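Local coordinates for conserved hypothetical protein BatB (Bacteroides thetaiotaomicron, PDB 3IBS) that is of unknown function but carries a von Willebrand factor type A domain that binds magnesium, probably at the bacterial cell membrane, at residues D19-N22 / S23-A26; Q27-Q30 / P31-E35. All coordinates share one frame; numbering follows the deposited sequence.

Contact 1 of 2, residues D19-N22 / S23-A26. With MG (magnesium ion), chain I.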
loop_
_atom_site.group_PDB
_atom_site.type_symbol
_atom_site.label_atom_id
_atom_site.label_comp_id
_atom_site.label_asym_id
_atom_site.label_seq_id
_atom_site.Cartn_x
_atom_site.Cartn_y
_atom_site.Cartn_z
ATOM N N ASP A 19 8.269 11.861 16.199
ATOM C CA ASP A 19 6.953 11.263 16.008
ATOM C C ASP A 19 7.115 9.752 15.893
ATOM O O ASP A 19 7.820 9.275 15.003
ATOM C CB ASP A 19 6.337 11.835 14.709
ATOM C CG ASP A 19 4.849 11.508 14.552
ATOM O OD1 ASP A 19 4.416 10.425 15.009
ATOM O OD2 ASP A 19 4.107 12.337 13.955
ATOM N N ILE A 20 6.487 9.000 16.808
ATOM C CA ILE A 20 6.441 7.542 16.720
ATOM C C ILE A 20 4.991 6.996 16.595
ATOM O O ILE A 20 4.712 5.832 16.911
ATOM C CB ILE A 20 7.198 6.846 17.887
ATOM C CG1 ILE A 20 6.519 7.105 19.251
ATOM C CG2 ILE A 20 8.697 7.244 17.854
ATOM C CD1 ILE A 20 6.906 6.060 20.382
ATOM N N SER A 21 4.069 7.830 16.139
ATOM C CA SER A 21 2.707 7.351 15.851
ATOM C C SER A 21 2.721 6.347 14.674
ATOM O O SER A 21 3.724 6.249 13.952
ATOM C CB SER A 21 1.768 8.516 15.552
ATOM O OG SER A 21 2.104 9.146 14.336
ATOM N N ASN A 22 1.612 5.612 14.512
ATOM C CA ASN A 22 1.474 4.550 13.504
ATOM C C ASN A 22 1.777 4.999 12.085
ATOM O O ASN A 22 2.334 4.239 11.297
ATOM C CB ASN A 22 0.050 3.942 13.555
ATOM C CG ASN A 22 -0.219 3.219 14.863
ATOM O OD1 ASN A 22 0.703 2.682 15.476
ATOM N ND2 ASN A 22 -1.483 3.201 15.295
ATOM N N SER A 23 1.425 6.245 11.767
ATOM C CA SER A 23 1.660 6.767 10.421
ATOM C C SER A 23 3.163 6.767 10.033
ATOM O O SER A 23 3.507 6.770 8.848
ATOM C CB SER A 23 1.077 8.181 10.299
ATOM O OG SER A 23 1.667 9.014 11.290
HETATM N N MSE A 24 4.046 6.772 11.029
HETATM C CA MSE A 24 5.490 6.749 10.785
HETATM C C MSE A 24 6.000 5.373 10.307
HETATM O O MSE A 24 7.162 5.230 9.896
HETATM C CB MSE A 24 6.266 7.251 12.019
HETATM C CG MSE A 24 5.865 8.693 12.428
HETATM SE SE MSE A 24 6.551 10.019 11.124
HETATM C CE MSE A 24 8.457 9.818 11.616
ATOM N N LEU A 25 5.121 4.380 10.306
ATOM C CA LEU A 25 5.452 3.080 9.714
ATOM C C LEU A 25 5.177 3.039 8.216
ATOM O O LEU A 25 5.524 2.063 7.555
ATOM C CB LEU A 25 4.730 1.930 10.433
ATOM C CG LEU A 25 5.121 1.705 11.908
ATOM C CD1 LEU A 25 4.543 0.382 12.457
ATOM C CD2 LEU A 25 6.641 1.729 12.073
ATOM N N ALA A 26 4.559 4.089 7.666
ATOM C CA ALA A 26 4.416 4.164 6.204
ATOM C C ALA A 26 5.805 4.052 5.555
ATOM O O ALA A 26 6.810 4.493 6.138
ATOM C CB ALA A 26 3.745 5.432 5.779
HETATM MG MG MG I . 0.700 9.921 12.891
HETATM O O HOH W 1 1.821 11.592 12.718
HETATM O O HOH W 2 -0.383 8.161 13.064
HETATM O O HOH W 3 -0.705 10.700 11.574
HETATM O O HOH W 4 -0.381 10.659 14.535
#

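Contact 2 of 2, residues Q27-Q30 / P31-E35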
loop_
_atom_site.group_PDB
_atom_site.type_symbol
_atom_site.label_atom_id
_atom_site.label_comp_id
_atom_site.label_asym_id
_atom_site.label_seq_id
_atom_site.Cartn_x
_atom_site.Cartn_y
_atom_site.Cartn_z
ATOM N N GLN A 27 5.841 3.463 4.361
ATOM C CA GLN A 27 7.100 3.146 3.676
ATOM C C GLN A 27 7.285 3.926 2.364
ATOM O O GLN A 27 7.844 3.402 1.383
ATOM C CB GLN A 27 7.243 1.615 3.476
ATOM C CG GLN A 27 7.337 0.852 4.820
ATOM C CD GLN A 27 7.613 -0.661 4.672
ATOM O OE1 GLN A 27 7.847 -1.154 3.581
ATOM N NE2 GLN A 27 7.575 -1.387 5.787
ATOM N N ASP A 28 6.813 5.174 2.359
ATOM C CA ASP A 28 7.009 6.115 1.238
ATOM C C ASP A 28 8.357 6.837 1.281
ATOM O O ASP A 28 8.713 7.581 0.366
ATOM C CB ASP A 28 5.843 7.127 1.125
ATOM C CG ASP A 28 5.570 7.889 2.416
ATOM O OD1 ASP A 28 6.101 7.545 3.500
ATOM O OD2 ASP A 28 4.773 8.845 2.338
ATOM N N VAL A 29 9.096 6.628 2.359
ATOM C CA VAL A 29 10.519 6.936 2.385
ATOM C C VAL A 29 11.168 5.681 2.971
ATOM O O VAL A 29 10.564 5.007 3.805
ATOM C CB VAL A 29 10.835 8.250 3.163
ATOM C CG1 VAL A 29 10.508 8.117 4.617
ATOM C CG2 VAL A 29 12.314 8.660 2.994
ATOM N N GLN A 30 12.359 5.339 2.492
ATOM C CA GLN A 30 12.965 4.040 2.772
ATOM C C GLN A 30 13.864 4.036 4.008
ATOM O O GLN A 30 14.589 4.992 4.223
ATOM C CB GLN A 30 13.772 3.596 1.560
ATOM C CG GLN A 30 12.902 3.399 0.345
ATOM C CD GLN A 30 11.880 2.309 0.579
ATOM O OE1 GLN A 30 12.237 1.138 0.780
ATOM N NE2 GLN A 30 10.610 2.681 0.573
ATOM N N PRO A 31 13.810 2.962 4.825
ATOM C CA PRO A 31 12.893 1.810 4.770
ATOM C C PRO A 31 11.471 2.104 5.277
ATOM O O PRO A 31 10.533 1.397 4.905
ATOM C CB PRO A 31 13.558 0.768 5.691
ATOM C CG PRO A 31 14.920 1.297 6.003
ATOM C CD PRO A 31 14.855 2.777 5.847
ATOM N N SER A 32 11.325 3.116 6.131
ATOM C CA SER A 32 10.016 3.627 6.556
ATOM C C SER A 32 10.277 5.053 7.027
ATOM O O SER A 32 11.438 5.444 7.137
ATOM C CB SER A 32 9.442 2.809 7.725
ATOM O OG SER A 32 10.241 2.940 8.912
ATOM N N ARG A 33 9.219 5.819 7.305
ATOM C CA ARG A 33 9.372 7.171 7.805
ATOM C C ARG A 33 10.164 7.134 9.109
ATOM O O ARG A 33 11.077 7.925 9.305
ATOM C CB ARG A 33 8.016 7.839 8.026
ATOM C CG ARG A 33 7.227 8.085 6.733
ATOM C CD ARG A 33 5.925 8.769 7.020
ATOM N NE ARG A 33 5.106 8.862 5.807
ATOM C CZ ARG A 33 3.843 9.264 5.788
ATOM N NH1 ARG A 33 3.245 9.637 6.925
ATOM N NH2 ARG A 33 3.178 9.294 4.629
ATOM N N LEU A 34 9.802 6.217 10.000
ATOM C CA LEU A 34 10.455 6.140 11.298
ATOM C C LEU A 34 11.910 5.673 11.190
ATOM O O LEU A 34 12.797 6.230 11.848
ATOM C CB LEU A 34 9.685 5.196 12.235
ATOM C CG LEU A 34 10.250 5.028 13.639
ATOM C CD1 LEU A 34 10.548 6.380 14.339
ATOM C CD2 LEU A 34 9.311 4.171 14.489
ATOM N N GLU A 35 12.147 4.641 10.389
ATOM C CA GLU A 35 13.495 4.058 10.313
ATOM C C GLU A 35 14.475 5.010 9.600
ATOM O O GLU A 35 15.643 5.115 9.984
ATOM C CB GLU A 35 13.455 2.648 9.713
ATOM C CG GLU A 35 14.641 1.777 10.057
ATOM C CD GLU A 35 14.810 1.539 11.573
ATOM O OE1 GLU A 35 15.959 1.292 11.973
ATOM O OE2 GLU A 35 13.822 1.609 12.360
#

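Contact 1 of 2, residues D19-N22 / S23-A26
Over one face of the Asp19 carboxylate lies the bent chain of Met24, a selenomethionine here, its CG 3.4 Å from Asp19 OD1 and its SE 4.1 Å from Asp19 CG. OD1 grips Ser21 twice: the backbone N of Ser21 comes in at 2.9 Å, nearly in line with the C-O bond, closing an Asx turn, and Ser21 OG donates at 2.7 Å to the syn lone pair. Asp19 OD2 takes water 1 at 2.7 Å and also Thr119 OG1. Ser21 OG and Ser23 OG both sit between backbone N and carbonyl carbon (chi1 68° and 58°), which turns these compact, neutral ligands onto one magnesium ion, at 2.2 and 2.1 Å respectively; four waters complete six-fold coordination, and Ser23 OG is also hydrogen-bonded to Asp120 OD2. The backbone forms a 3-10 turn, bonding Met24 N to Ser21 O and Leu25 N to Asn22 O. An alanine in place of Asp19 would probably leave Ser21 N and OG without their shared acceptor and water 1 without its carboxylate, so that only the metal would hold the hydroxyl's direction. The sequence matches the DxSxS motif of the metal-ion-dependent adhesion site known from such domains. No carboxylate binds the ion directly; Asp19 and Asp120 act from the second shell, through water 1 and the serine hydroxyls, so the ion probably keeps much of its charge and, as in related domains, could exchange a water for an acidic partner.

Contact 2 of 2, residues Q27-Q30 / P31-E35
Asp28 OD2 is gripped by two donors, Arg33 NH2 at 2.8 Å and the backbone N of Met149. The other oxygen, Asp28 OD1, accepts from Arg33 NE at 2.8 Å through its syn lone pair, so the arginine meets the acid side-on in a two-pronged salt bridge. Both acceptors lie close to the guanidinium plane, although the carboxylate itself is turned 33° against it. The two bonds should hold both groups against rotation, and the buried charges are largely balanced, Arg33 answering the carboxylates of both Asp28 and Asp120. Arginine suits the place by its length: extended from CG to NE, it runs from the start of the helix back to the loop, and its remaining nitrogen, NH1, binds Asp120 and Thr174. Val29 packs along the root of this arm, the beta-branched side chain laying one methyl against the start of the arginine, CG1 3.5 Å from Arg33 CA and 3.9 Å from Arg33 CG. Between them the chain doubles back through a cis peptide bond before Pro31, whose carbonyl O meets Gln27 CG at 3.2 Å. Ser32 is the N-cap: its short hydroxyl folds back so that OG accepts from Glu35 N at 3.0 Å and 161°, meeting an amide that the first turn of the helix cannot bond within itself. Helix 33-46 thus begins directly from the turn; Val29 and Arg33 also pack on Val147 of strand 140-147, Val29 reaches Lys36 farther along the helix, and Gln30 touches Asn161 of the second subunit.

Contacts 1 and 2 follow one another in the single loop from strand 13-19, inside the mixed sheet, to helix 33-46, and their centres lie about 9 Å apart. The loop folds back on itself: Met24 O stands 2.8 Å from Leu34 N and Ala26 O 3.0 Å from Arg33 N, both probable hydrogen bonds that tie the 3-10 turn and the residue after it to the first residues of the helix. Asp120, a magnesium-site residue just beyond strand 113-119 that does not bind the ion in this chain, pairs with both Ser23 and Arg33. In this von Willebrand factor type A fold it thereby links the metal loop of contact 1 to the Asp28-Arg33 salt bridge of contact 2, at the turn into the helix that follows.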